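Local coordinates for protein-tyrosine-phosphatase (Shewanella sp., PDB 2Z72) that probably hydrolyses phosphotyrosine esters, as a cold-active, zinc-containing protein tyrosine phosphatase of the calcineurin-like phosphoesterase family, at residues Leu204-Gly209 with Asn280-Gly285; Pro254-Gly259 with Val284-Gln289; Phe265-Leu270 with His297-Ala302. All blocks are in the same frame, centred on the assembly; numbering follows the deposited sequence.

Contact 1: Leu204-Gly209 with Asn280-Gly285; sequences LYMHGG and NHIVVG. With ZN (zinc ion), chain C.
Y205 and V283 lie side by side on one face of a sheet and point the same way, a compact example of how neighbouring parallel strands match shape. With CG of Y205 anti to its carbonyl carbon (chi1 -62°), ring atoms CD2 and CE2 rest against the valine, CD2 coming within 3.6 Å of V283 CB and close to both methyls. An alanine in place of Y205 would probably open a gap beside V283 and leave its methyls without the ring that flanks them. On the other face, V284 CG1 is the bump: it sits 3.5 Å from G208 O and 4.0 Å from G209 CA, where glycine presents only backbone. In one of its two conformers, the bent chain of M206 also brings SD toward V284 CG1 and I282 CG2. The strands are stitched by L204 N to H281 O (3.0 Å), V283 N to L204 O (2.8 Å) and M206 N to V283 O (3.2 Å). Further along, the chains stay side by side, joined by a weak bond from G285 N to H207 O and by a water bridging G208 O and G285 O. The strand end thus delivers H207, whose NE2 binds zinc at 2.0 Å together with D114, N149 and H286, while its ND1 is held by T112 O. Strand 197-200 flanks 203-206 on one side and 300-302 flanks 281-284 on the other; Y205 and V283 face strand 72-76 of the second sheet, and L204 and I282 pack on helix 267-277.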
ATOM      1  N   LEU A 204      -9.028  -9.492   8.842  1.00  9.74           N
ATOM      2  CA  LEU A 204      -7.552  -9.462   8.720  1.00  9.71           C
ATOM      3  C   LEU A 204      -7.178  -8.992   7.325  1.00  9.98           C
ATOM      4  O   LEU A 204      -7.796  -9.442   6.359  1.00 11.67           O
ATOM      5  CB  LEU A 204      -6.981 -10.843   8.993  1.00 10.95           C
ATOM      6  CG  LEU A 204      -5.498 -10.931   9.427  1.00 10.93           C
ATOM      7  CD1 LEU A 204      -5.306 -10.380  10.823  1.00 13.66           C
ATOM      8  CD2 LEU A 204      -5.049 -12.386   9.374  1.00 13.89           C
ATOM      9  N   TYR A 205      -6.158  -8.148   7.222  1.00  8.85           N
ATOM     10  CA  TYR A 205      -5.740  -7.521   5.958  1.00  8.52           C
ATOM     11  C   TYR A 205      -4.236  -7.742   5.793  1.00  8.86           C
ATOM     12  O   TYR A 205      -3.440  -7.432   6.673  1.00  8.82           O
ATOM     13  CB  TYR A 205      -5.967  -6.028   6.005  1.00  9.07           C
ATOM     14  CG  TYR A 205      -7.384  -5.583   6.165  1.00  8.89           C
ATOM     15  CD1 TYR A 205      -7.977  -5.531   7.414  1.00  9.44           C
ATOM     16  CD2 TYR A 205      -8.140  -5.201   5.065  1.00 10.50           C
ATOM     17  CE1 TYR A 205      -9.287  -5.123   7.592  1.00  9.32           C
ATOM     18  CE2 TYR A 205      -9.453  -4.813   5.233  1.00 10.11           C
ATOM     19  CZ  TYR A 205     -10.046  -4.748   6.504  1.00 10.06           C
ATOM     20  OH  TYR A 205     -11.357  -4.373   6.602  1.00 11.59           O
ATOM     21  N   MET A 206      -3.829  -8.176   4.598  1.00  8.65           N
ATOM     22  CA  MET A 206      -2.433  -8.226   4.209  1.00  8.79           C
ATOM     23  C   MET A 206      -2.371  -8.394   2.688  1.00  8.80           C
ATOM     24  O   MET A 206      -3.350  -8.631   2.012  1.00  9.41           O
ATOM     25  CB  MET A 206      -1.711  -9.337   4.956  0.65  9.27           C
ATOM     26  CG  MET A 206      -1.866 -10.784   4.523  0.65  9.80           C
ATOM     27  SD  MET A 206      -3.535 -11.465   4.610  0.65  9.10           S
ATOM     28  CE  MET A 206      -3.891 -11.125   6.345  0.65  8.54           C
ATOM     29  N   HIS A 207      -1.138  -8.276   2.173  1.00  8.53           N
ATOM     30  CA  HIS A 207      -1.012  -8.243   0.725  1.00  8.15           C
ATOM     31  C   HIS A 207      -1.307  -9.575   0.043  1.00  9.28           C
ATOM     32  O   HIS A 207      -2.102  -9.613  -0.909  1.00 10.52           O
ATOM     33  CB  HIS A 207       0.397  -7.753   0.387  1.00  8.17           C
ATOM     34  CG  HIS A 207       0.584  -7.617  -1.090  1.00  7.92           C
ATOM     35  ND1 HIS A 207      -0.126  -6.676  -1.808  1.00  8.26           N
ATOM     36  CD2 HIS A 207       1.344  -8.274  -1.980  1.00  8.23           C
ATOM     37  CE1 HIS A 207       0.181  -6.797  -3.073  1.00  8.68           C
ATOM     38  NE2 HIS A 207       1.105  -7.763  -3.253  1.00  8.27           N
ATOM     39  N   GLY A 208      -0.669 -10.646   0.474  1.00  9.64           N
ATOM     40  CA  GLY A 208      -0.739 -11.950  -0.179  1.00  9.76           C
ATOM     41  C   GLY A 208      -1.719 -12.891   0.466  1.00 10.83           C
ATOM     42  O   GLY A 208      -2.723 -13.321  -0.122  1.00 11.36           O
ATOM     43  N   GLY A 209      -1.446 -13.234   1.729  1.00 10.59           N
ATOM     44  CA  GLY A 209      -2.319 -14.130   2.500  1.00 11.14           C
ATOM     45  C   GLY A 209      -1.497 -14.823   3.546  1.00 10.49           C
ATOM     46  O   GLY A 209      -0.304 -14.820   3.555  1.00 11.25           O
ATOM     47  N   ASN A 280     -13.644 -13.152  10.782  1.00 13.13           N
ATOM     48  CA  ASN A 280     -14.595 -13.704   9.876  1.00 13.93           C
ATOM     49  C   ASN A 280     -14.238 -13.572   8.410  1.00 13.43           C
ATOM     50  O   ASN A 280     -14.869 -14.194   7.541  1.00 13.57           O
ATOM     51  CB  ASN A 280     -15.959 -13.036  10.115  1.00 16.83           C
ATOM     52  CG  ASN A 280     -16.540 -13.431  11.444  1.00 17.59           C
ATOM     53  OD1 ASN A 280     -16.518 -14.618  11.774  1.00 20.30           O
ATOM     54  ND2 ASN A 280     -17.024 -12.468  12.184  1.00 21.48           N
ATOM     55  N   HIS A 281     -13.247 -12.755   8.056  1.00 13.16           N
ATOM     56  CA  HIS A 281     -12.875 -12.507   6.710  1.00 12.81           C
ATOM     57  C   HIS A 281     -11.380 -12.160   6.674  1.00 11.60           C
ATOM     58  O   HIS A 281     -10.873 -11.576   7.624  1.00 11.51           O
ATOM     59  CB  HIS A 281     -13.598 -11.347   6.026  1.00 16.31           C
ATOM     60  CG  HIS A 281     -15.069 -11.372   6.190  1.00 13.75           C
ATOM     61  ND1 HIS A 281     -15.944 -12.079   5.422  1.00 14.14           N
ATOM     62  CD2 HIS A 281     -15.834 -10.809   7.178  1.00 15.94           C
ATOM     63  CE1 HIS A 281     -17.165 -11.916   5.880  1.00 16.18           C
ATOM     64  NE2 HIS A 281     -17.154 -11.135   6.970  1.00 16.60           N
ATOM     65  N   ILE A 282     -10.780 -12.455   5.528  1.00 12.17           N
ATOM     66  CA  ILE A 282      -9.418 -12.038   5.209  1.00 11.62           C
ATOM     67  C   ILE A 282      -9.442 -11.311   3.865  1.00 11.50           C
ATOM     68  O   ILE A 282     -10.050 -11.837   2.916  1.00 12.30           O
ATOM     69  CB  ILE A 282      -8.413 -13.204   5.182  1.00 12.72           C
ATOM     70  CG1 ILE A 282      -8.438 -13.948   6.522  1.00 14.96           C
ATOM     71  CG2 ILE A 282      -6.988 -12.742   4.888  1.00 13.43           C
ATOM     72  CD1 ILE A 282      -7.656 -15.259   6.521  1.00 17.77           C
ATOM     73  N   VAL A 283      -8.889 -10.128   3.831  1.00 10.07           N
ATOM     74  CA  VAL A 283      -8.863  -9.266   2.654  1.00 10.14           C
ATOM     75  C   VAL A 283      -7.425  -9.222   2.144  1.00  9.89           C
ATOM     76  O   VAL A 283      -6.508  -8.865   2.921  1.00 10.38           O
ATOM     77  CB  VAL A 283      -9.358  -7.891   3.050  1.00 10.36           C
ATOM     78  CG1 VAL A 283      -9.139  -6.872   1.884  1.00 12.08           C
ATOM     79  CG2 VAL A 283     -10.818  -7.925   3.373  1.00 11.93           C
ATOM     80  N   VAL A 284      -7.248  -9.580   0.878  1.00 10.65           N
ATOM     81  CA  VAL A 284      -5.917  -9.666   0.302  1.00 10.24           C
ATOM     82  C   VAL A 284      -5.873  -9.026  -1.098  1.00 10.81           C
ATOM     83  O   VAL A 284      -6.903  -8.951  -1.797  1.00 11.13           O
ATOM     84  CB  VAL A 284      -5.438 -11.121   0.157  1.00 11.32           C
ATOM     85  CG1 VAL A 284      -5.422 -11.784   1.516  1.00 12.86           C
ATOM     86  CG2 VAL A 284      -6.324 -11.933  -0.797  1.00 14.26           C
ATOM     87  N   GLY A 285      -4.691  -8.598  -1.448  1.00 10.67           N
ATOM     88  CA  GLY A 285      -4.404  -8.121  -2.807  1.00 11.46           C
ATOM     89  C   GLY A 285      -3.590  -9.151  -3.554  1.00 10.86           C
ATOM     90  O   GLY A 285      -3.928 -10.369  -3.495  1.00 12.30           O
TER
HETATM   91 ZN    ZN C 402       1.989  -8.372  -4.946  1.00  9.44          ZN
HETATM   92  O   HOH W   1      -2.813 -12.976  -2.988  1.00 14.78           O
HETATM   93  O   HOH W   2       1.340  -8.273  -6.794  1.00 11.73           O

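Contact 2: Pro254-Gly259 with Val284-Gln289; sequences PTWYRG and VGHTSQ. With ZN (zinc ion), chain C.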
ATOM      1  N   PRO A 254       3.422 -13.786   4.197  1.00  9.20           N
ATOM      2  CA  PRO A 254       2.282 -12.897   4.050  1.00  9.73           C
ATOM      3  C   PRO A 254       2.240 -12.005   2.828  1.00  8.93           C
ATOM      4  O   PRO A 254       1.126 -11.617   2.445  1.00  9.38           O
ATOM      5  CB  PRO A 254       2.393 -12.051   5.348  1.00  9.88           C
ATOM      6  CG  PRO A 254       2.984 -12.989   6.375  1.00 10.53           C
ATOM      7  CD  PRO A 254       3.957 -13.847   5.581  1.00 10.07           C
ATOM      8  N   THR A 255       3.378 -11.626   2.260  1.00  9.37           N
ATOM      9  CA  THR A 255       3.359 -10.719   1.126  1.00  9.26           C
ATOM     10  C   THR A 255       3.500 -11.387  -0.237  1.00  9.38           C
ATOM     11  O   THR A 255       3.312 -10.714  -1.239  1.00 10.40           O
ATOM     12  CB  THR A 255       4.442  -9.644   1.263  1.00  9.43           C
ATOM     13  OG1 THR A 255       5.698 -10.292   1.363  1.00 10.71           O
ATOM     14  CG2 THR A 255       4.186  -8.769   2.476  1.00 10.44           C
ATOM     15  N   TRP A 256       3.678 -12.703  -0.274  1.00 10.13           N
ATOM     16  CA  TRP A 256       3.748 -13.429  -1.549  1.00 10.41           C
ATOM     17  C   TRP A 256       2.747 -14.545  -1.672  1.00 10.73           C
ATOM     18  O   TRP A 256       2.487 -15.012  -2.780  1.00 11.48           O
ATOM     19  CB  TRP A 256       5.143 -14.006  -1.754  1.00 10.76           C
ATOM     20  CG  TRP A 256       6.207 -13.050  -2.111  1.00 10.75           C
ATOM     21  CD1 TRP A 256       6.995 -12.308  -1.259  1.00 12.07           C
ATOM     22  CD2 TRP A 256       6.626 -12.696  -3.415  1.00 10.85           C
ATOM     23  NE1 TRP A 256       7.880 -11.546  -1.944  1.00 11.66           N
ATOM     24  CE2 TRP A 256       7.682 -11.753  -3.294  1.00 11.55           C
ATOM     25  CE3 TRP A 256       6.271 -13.074  -4.701  1.00 13.51           C
ATOM     26  CZ2 TRP A 256       8.339 -11.200  -4.388  1.00 12.07           C
ATOM     27  CZ3 TRP A 256       6.908 -12.529  -5.778  1.00 12.82           C
ATOM     28  CH2 TRP A 256       7.939 -11.592  -5.632  1.00 14.62           C
ATOM     29  N   TYR A 257       2.198 -15.066  -0.566  1.00 10.97           N
ATOM     30  CA  TYR A 257       1.391 -16.266  -0.620  1.00 11.13           C
ATOM     31  C   TYR A 257       0.177 -16.101  -1.492  1.00 11.74           C
ATOM     32  O   TYR A 257      -0.561 -15.137  -1.336  1.00 13.34           O
ATOM     33  CB  TYR A 257       0.930 -16.575   0.796  1.00 12.70           C
ATOM     34  CG  TYR A 257       0.134 -17.861   0.959  1.00 12.03           C
ATOM     35  CD1 TYR A 257       0.670 -19.106   0.580  1.00 14.29           C
ATOM     36  CD2 TYR A 257      -1.133 -17.819   1.536  1.00 15.06           C
ATOM     37  CE1 TYR A 257      -0.071 -20.269   0.772  1.00 16.52           C
ATOM     38  CE2 TYR A 257      -1.841 -19.000   1.710  1.00 15.45           C
ATOM     39  CZ  TYR A 257      -1.324 -20.206   1.316  1.00 15.40           C
ATOM     40  OH  TYR A 257      -2.064 -21.346   1.531  1.00 20.41           O
ATOM     41  N   ARG A 258      -0.018 -17.072  -2.387  1.00 12.91           N
ATOM     42  CA  ARG A 258      -1.144 -17.070  -3.274  1.00 14.21           C
ATOM     43  C   ARG A 258      -2.082 -18.261  -3.091  1.00 16.65           C
ATOM     44  O   ARG A 258      -2.916 -18.547  -3.938  1.00 16.90           O
ATOM     45  CB  ARG A 258      -0.756 -17.031  -4.778  1.00 17.37           C
ATOM     46  CG  ARG A 258      -0.055 -15.742  -5.087  1.00 18.91           C
ATOM     47  CD  ARG A 258       0.001 -15.593  -6.584  1.00 21.65           C
ATOM     48  NE  ARG A 258       0.951 -14.634  -7.016  1.00 28.31           N
ATOM     49  CZ  ARG A 258       0.942 -13.414  -7.380  1.00 27.29           C
ATOM     50  NH1 ARG A 258       1.920 -12.584  -7.811  1.00 39.90           N
ATOM     51  NH2 ARG A 258      -0.251 -12.814  -7.347  1.00 48.19           N
ATOM     52  N   GLY A 259      -1.935 -18.950  -1.967  1.00 14.84           N
ATOM     53  CA  GLY A 259      -2.663 -20.180  -1.726  1.00 15.72           C
ATOM     54  C   GLY A 259      -4.160 -19.971  -1.764  1.00 15.05           C
ATOM     55  O   GLY A 259      -4.912 -20.910  -2.114  1.00 16.89           O
ATOM     56  N   VAL A 284      -7.248  -9.580   0.878  1.00 10.65           N
ATOM     57  CA  VAL A 284      -5.917  -9.666   0.302  1.00 10.24           C
ATOM     58  C   VAL A 284      -5.873  -9.026  -1.098  1.00 10.81           C
ATOM     59  O   VAL A 284      -6.903  -8.951  -1.797  1.00 11.13           O
ATOM     60  CB  VAL A 284      -5.438 -11.121   0.157  1.00 11.32           C
ATOM     61  CG1 VAL A 284      -5.422 -11.784   1.516  1.00 12.86           C
ATOM     62  CG2 VAL A 284      -6.324 -11.933  -0.797  1.00 14.26           C
ATOM     63  N   GLY A 285      -4.691  -8.598  -1.448  1.00 10.67           N
ATOM     64  CA  GLY A 285      -4.404  -8.121  -2.807  1.00 11.46           C
ATOM     65  C   GLY A 285      -3.590  -9.151  -3.554  1.00 10.86           C
ATOM     66  O   GLY A 285      -3.928 -10.369  -3.495  1.00 12.30           O
ATOM     67  N   HIS A 286      -2.535  -8.714  -4.244  1.00 10.60           N
ATOM     68  CA  HIS A 286      -1.433  -9.437  -4.820  1.00 10.53           C
ATOM     69  C   HIS A 286      -1.752 -10.276  -6.041  1.00 11.54           C
ATOM     70  O   HIS A 286      -0.949 -10.286  -6.976  1.00 11.82           O
ATOM     71  CB  HIS A 286      -0.728 -10.312  -3.757  1.00 10.90           C
ATOM     72  CG  HIS A 286       0.512 -11.017  -4.165  1.00 11.25           C
ATOM     73  ND1 HIS A 286       1.657 -10.456  -4.637  1.00 10.81           N
ATOM     74  CD2 HIS A 286       0.790 -12.354  -4.092  1.00 13.01           C
ATOM     75  CE1 HIS A 286       2.516 -11.426  -4.852  1.00 12.39           C
ATOM     76  NE2 HIS A 286       2.045 -12.616  -4.531  1.00 14.92           N
ATOM     77  N   THR A 287      -2.810 -11.036  -6.006  1.00 12.66           N
ATOM     78  CA  THR A 287      -3.266 -11.916  -7.062  1.00 13.50           C
ATOM     79  C   THR A 287      -4.437 -11.249  -7.787  1.00 13.20           C
ATOM     80  O   THR A 287      -5.536 -11.164  -7.253  1.00 14.11           O
ATOM     81  CB  THR A 287      -3.623 -13.304  -6.498  1.00 13.62           C
ATOM     82  OG1 THR A 287      -2.546 -13.811  -5.722  1.00 14.39           O
ATOM     83  CG2 THR A 287      -3.878 -14.270  -7.675  1.00 17.35           C
ATOM     84  N   SER A 288      -4.136 -10.762  -9.020  1.00 13.07           N
ATOM     85  CA  SER A 288      -5.032  -9.819  -9.658  1.00 12.66           C
ATOM     86  C   SER A 288      -6.305 -10.502 -10.171  1.00 13.02           C
ATOM     87  O   SER A 288      -6.245 -11.531 -10.837  1.00 15.55           O
ATOM     88  CB  SER A 288      -4.348  -9.125 -10.817  1.00 13.87           C
ATOM     89  OG  SER A 288      -3.091  -8.589 -10.387  1.00 14.03           O
ATOM     90  N   GLN A 289      -7.403  -9.858  -9.897  1.00 13.74           N
ATOM     91  CA  GLN A 289      -8.747 -10.261 -10.336  1.00 14.48           C
ATOM     92  C   GLN A 289      -9.391  -9.222 -11.250  1.00 14.24           C
ATOM     93  O   GLN A 289      -8.937  -8.076 -11.335  1.00 15.54           O
ATOM     94  CB  GLN A 289      -9.656 -10.445  -9.103  1.00 14.55           C
ATOM     95  CG  GLN A 289      -9.087 -11.379  -8.076  1.00 15.67           C
ATOM     96  CD  GLN A 289      -8.723 -12.736  -8.603  1.00 16.63           C
ATOM     97  OE1 GLN A 289      -7.616 -13.279  -8.348  1.00 21.22           O
ATOM     98  NE2 GLN A 289      -9.642 -13.284  -9.319  1.00 17.60           N
TER
HETATM   99 ZN    ZN C 402       1.989  -8.372  -4.946  1.00  9.44          ZN
HETATM  100  O   HOH W   3       3.088 -14.969  -5.791  1.00 32.11           O
HETATM  101  O   HOH W   2       1.340  -8.273  -6.794  1.00 11.73           O
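R258 NH2 grips two acceptors at once, H286 O at 2.6 Å and T287 OG1 at 3.0 Å. The first bond reaches the carbonyl from above its plane, the donor lying 54° out of it, whereas the hydroxyl sits near the edge of the guanidinium. H286 O has a second donor in the zinc-bound water. An arginine chain extended from CG to NE carries the guanidinium across the imidazole, and there it lies flat, the centres 3.5 Å apart and the planes 14° from parallel, with H286 NE2 over the middle of the group. Over the opposite face of the same ring, above its centre, stands T255 O, a buried carbonyl that has no hydrogen-bonding partner in the model. The histidine is therefore sandwiched between the two parts of one loop. It belongs to the Gly-His element that follows a strand end in calcineurin-like phosphoesterases and supplies a metal ligand: ND1 binds zinc at 2.1 Å, beside D114, N149 and H207. Its backbone is held as well, since T287 N donates to G285 O around H286 as in a classic gamma turn and H286 N is bonded to D78 OD2. On the far side of the ring from the metal, NE2 makes a weak bond to W256 O (3.0 Å) and a further one to a water (2.9 Å). W256 contributes its six-membered ring too, meeting the edge of H286 in an offset edge-to-face pair with planes at 80°. Behind it, the indole leans on N149 and M153 of helix 149-156.

Contact 3: Phe265-Leu270 with His297-Ala302; sequences FTEAEL and HNKVIA
The polar part of this contact centres on E267, whose two carboxylate oxygens serve different partners. OE2 uses its syn lone pair to accept H297 ND1 at 2.6 Å, the oxygen lying close to the imidazole plane although the carboxylate itself is turned 60° from that ring. OE1 uses its anti lone pair, on the side away from OE2, for a salt bridge with K299 NZ at 2.7 Å. The glutamate gets there with CG anti to its backbone N (chi1 -165°) and an extended chain beyond, crossing both partners at about a right angle. K299 is modelled in two conformers, and the bridge is that of the one described; its NZ also pairs with D271, one helical turn on from E267, so the ammonium probably sits between two negative charges. Topologically, the first turn of helix 267-277, with T266 at its N-cap, here meets a beta hairpin made by strands 293-295 and 300-302. H297 and N298 both take left-handed backbone angles in the connection, and K299 and V300 together face L295 in a classic beta bulge, with both their CB atoms directed toward the helix. The apolar part follows from that. L270 fits one methyl, CD2, against the pair, 3.5 Å from K299 CB and 3.7 Å from V300 CG2, while CD1 touches the same valine methyl at 3.8 Å. The aliphatic base of the lysine thus packs on leucine, its charged tip having reached the glutamate. F296, in the loop, touches both E267 and L270.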
ATOM      1  N   PHE A 265      -6.857 -25.281  -2.618  1.00 21.42           N
ATOM      2  CA  PHE A 265      -7.084 -24.748  -1.290  1.00 22.69           C
ATOM      3  C   PHE A 265      -8.525 -24.923  -0.933  1.00 23.01           C
ATOM      4  O   PHE A 265      -9.472 -24.685  -1.695  1.00 26.86           O
ATOM      5  CB  PHE A 265      -6.729 -23.253  -1.314  1.00 24.24           C
ATOM      6  CG  PHE A 265      -6.636 -22.680   0.089  1.00 22.33           C
ATOM      7  CD1 PHE A 265      -7.606 -21.821   0.530  1.00 20.93           C
ATOM      8  CD2 PHE A 265      -5.597 -23.008   0.956  1.00 26.65           C
ATOM      9  CE1 PHE A 265      -7.594 -21.230   1.795  1.00 23.05           C
ATOM     10  CE2 PHE A 265      -5.579 -22.447   2.209  1.00 28.17           C
ATOM     11  CZ  PHE A 265      -6.584 -21.628   2.632  1.00 25.00           C
ATOM     12  N   THR A 266      -8.688 -25.398   0.313  1.00 24.79           N
ATOM     13  CA  THR A 266     -10.033 -25.754   0.713  1.00 26.35           C
ATOM     14  C   THR A 266     -10.555 -24.787   1.761  1.00 24.82           C
ATOM     15  O   THR A 266      -9.797 -24.198   2.528  1.00 22.51           O
ATOM     16  CB  THR A 266     -10.080 -27.149   1.346  1.00 32.80           C
ATOM     17  OG1 THR A 266      -9.056 -27.268   2.358  1.00 32.14           O
ATOM     18  CG2 THR A 266      -9.684 -28.195   0.331  1.00 41.31           C
ATOM     19  N   GLU A 267     -11.885 -24.626   1.737  1.00 24.80           N
ATOM     20  CA  GLU A 267     -12.541 -23.798   2.723  1.00 23.53           C
ATOM     21  C   GLU A 267     -12.308 -24.302   4.121  1.00 24.31           C
ATOM     22  O   GLU A 267     -12.170 -23.505   5.054  1.00 22.23           O
ATOM     23  CB  GLU A 267     -14.018 -23.754   2.407  1.00 25.23           C
ATOM     24  CG  GLU A 267     -14.753 -22.678   3.123  1.00 23.88           C
ATOM     25  CD  GLU A 267     -16.065 -22.195   2.537  1.00 25.08           C
ATOM     26  OE1 GLU A 267     -16.908 -21.761   3.348  1.00 28.90           O
ATOM     27  OE2 GLU A 267     -16.234 -22.199   1.292  1.00 34.05           O
ATOM     28  N   ALA A 268     -12.266 -25.584   4.329  1.00 25.86           N
ATOM     29  CA  ALA A 268     -11.926 -26.131   5.670  1.00 22.79           C
ATOM     30  C   ALA A 268     -10.612 -25.606   6.232  1.00 20.95           C
ATOM     31  O   ALA A 268     -10.411 -25.218   7.359  1.00 20.54           O
ATOM     32  CB  ALA A 268     -11.917 -27.645   5.613  1.00 28.49           C
ATOM     33  N   GLU A 269      -9.611 -25.511   5.412  1.00 19.97           N
ATOM     34  CA  GLU A 269      -8.259 -25.059   5.698  1.00 20.35           C
ATOM     35  C   GLU A 269      -8.362 -23.558   5.990  1.00 18.83           C
ATOM     36  O   GLU A 269      -7.811 -23.089   6.991  1.00 17.23           O
ATOM     37  CB  GLU A 269      -7.244 -25.260   4.564  1.00 24.26           C
ATOM     38  CG  GLU A 269      -5.795 -25.078   4.920  1.00 29.02           C
ATOM     39  CD  GLU A 269      -4.487 -25.124   4.235  1.00 32.26           C
ATOM     40  OE1 GLU A 269      -4.460 -25.714   3.127  1.00 33.55           O
ATOM     41  OE2 GLU A 269      -3.489 -24.557   4.837  1.00 35.82           O
ATOM     42  N   LEU A 270      -9.143 -22.859   5.162  1.00 18.48           N
ATOM     43  CA  LEU A 270      -9.367 -21.437   5.467  1.00 16.94           C
ATOM     44  C   LEU A 270      -9.994 -21.226   6.841  1.00 18.14           C
ATOM     45  O   LEU A 270      -9.567 -20.316   7.575  1.00 15.81           O
ATOM     46  CB  LEU A 270     -10.233 -20.838   4.355  1.00 19.18           C
ATOM     47  CG  LEU A 270     -10.508 -19.366   4.439  1.00 17.07           C
ATOM     48  CD1 LEU A 270      -9.213 -18.540   4.356  1.00 18.30           C
ATOM     49  CD2 LEU A 270     -11.415 -18.989   3.290  1.00 19.93           C
ATOM     50  N   HIS A 297     -17.420 -18.501   0.199  1.00 19.19           N
ATOM     51  CA  HIS A 297     -18.548 -17.933   0.913  1.00 21.18           C
ATOM     52  C   HIS A 297     -18.140 -16.596   1.530  1.00 18.71           C
ATOM     53  O   HIS A 297     -18.483 -16.268   2.676  1.00 20.89           O
ATOM     54  CB  HIS A 297     -19.079 -18.986   1.892  1.00 20.29           C
ATOM     55  CG  HIS A 297     -19.558 -20.276   1.274  1.00 23.08           C
ATOM     56  ND1 HIS A 297     -18.733 -21.356   1.133  1.00 26.81           N
ATOM     57  CD2 HIS A 297     -20.717 -20.591   0.703  1.00 26.14           C
ATOM     58  CE1 HIS A 297     -19.393 -22.351   0.531  1.00 30.99           C
ATOM     59  NE2 HIS A 297     -20.601 -21.910   0.260  1.00 26.37           N
ATOM     60  N   ASN A 298     -17.414 -15.792   0.762  1.00 16.50           N
ATOM     61  CA  ASN A 298     -16.918 -14.467   1.095  1.00 15.27           C
ATOM     62  C   ASN A 298     -16.079 -14.399   2.379  1.00 14.39           C
ATOM     63  O   ASN A 298     -15.914 -13.330   2.960  1.00 15.42           O
ATOM     64  CB  ASN A 298     -18.096 -13.552   1.249  1.00 17.13           C
ATOM     65  CG  ASN A 298     -18.789 -13.190  -0.033  1.00 17.29           C
ATOM     66  OD1 ASN A 298     -18.138 -12.949  -1.019  1.00 20.26           O
ATOM     67  ND2 ASN A 298     -20.113 -13.162  -0.011  1.00 20.94           N
ATOM     68  N   LYS A 299     -15.445 -15.498   2.704  1.00 14.92           N
ATOM     69  CA  LYS A 299     -14.435 -15.536   3.763  1.00 14.60           C
ATOM     70  C   LYS A 299     -13.101 -14.912   3.342  1.00 15.67           C
ATOM     71  O   LYS A 299     -12.377 -14.433   4.209  1.00 14.57           O
ATOM     72  CB  LYS A 299     -14.205 -17.006   4.182  0.69 16.46           C
ATOM     73  CG  LYS A 299     -15.452 -17.572   4.843  0.69 17.10           C
ATOM     74  CD  LYS A 299     -15.296 -19.040   5.161  0.69 18.35           C
ATOM     75  CE  LYS A 299     -16.596 -19.634   5.632  0.69 17.07           C
ATOM     76  NZ  LYS A 299     -16.486 -21.108   5.885  0.69 17.67           N
ATOM     77  N   VAL A 300     -12.811 -14.928   2.044  1.00 13.17           N
ATOM     78  CA  VAL A 300     -11.682 -14.193   1.476  1.00 12.20           C
ATOM     79  C   VAL A 300     -12.279 -13.167   0.520  1.00 11.54           C
ATOM     80  O   VAL A 300     -13.109 -13.511  -0.325  1.00 14.22           O
ATOM     81  CB  VAL A 300     -10.684 -15.096   0.724  1.00 13.42           C
ATOM     82  CG1 VAL A 300      -9.695 -14.255  -0.094  1.00 14.54           C
ATOM     83  CG2 VAL A 300      -9.880 -15.999   1.648  1.00 14.83           C
ATOM     84  N   ILE A 301     -11.824 -11.927   0.645  1.00 11.00           N
ATOM     85  CA  ILE A 301     -12.176 -10.921  -0.365  1.00 11.44           C
ATOM     86  C   ILE A 301     -10.889 -10.480  -1.030  1.00 11.03           C
ATOM     87  O   ILE A 301      -9.973 -10.018  -0.393  1.00 11.26           O
ATOM     88  CB  ILE A 301     -12.939  -9.711   0.171  0.61 12.12           C
ATOM     89  CG1 ILE A 301     -14.079 -10.091   1.140  0.61 12.69           C
ATOM     90  CG2 ILE A 301     -13.461  -8.886  -0.993  0.61 12.03           C
ATOM     91  CD1 ILE A 301     -15.234 -10.837   0.507  0.61 14.02           C
ATOM     92  N   ALA A 302     -10.905 -10.648  -2.383  1.00 11.94           N
ATOM     93  CA  ALA A 302      -9.791 -10.251  -3.230  1.00 11.57           C
ATOM     94  C   ALA A 302      -9.990  -8.814  -3.646  1.00 11.41           C
ATOM     95  O   ALA A 302     -11.015  -8.445  -4.234  1.00 13.39           O
ATOM     96  CB  ALA A 302      -9.763 -11.152  -4.470  1.00 15.10           C
TER

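In the fold
Followed from the N terminus, the chain passes 204-209, 254-259 and 265-270 before it meets any of their partners, which then come in the same order: 280-285, 284-289 and 297-302. No contact nests inside another; contact 3 crosses both of the others. Contact 1 closes the longest loop, 70 residues with much helix, and contacts 2 and 3 close shorter ones. Contacts 1 and 2 share V284 and G285 and end at one zinc, and P254 O probably accepts hydrogen bonds from G208 N and G209 N. Contact 3 lies farther from the metals, its strand 300-302 pairing with 281-284, so helix, sheet and zinc site are joined in sequence.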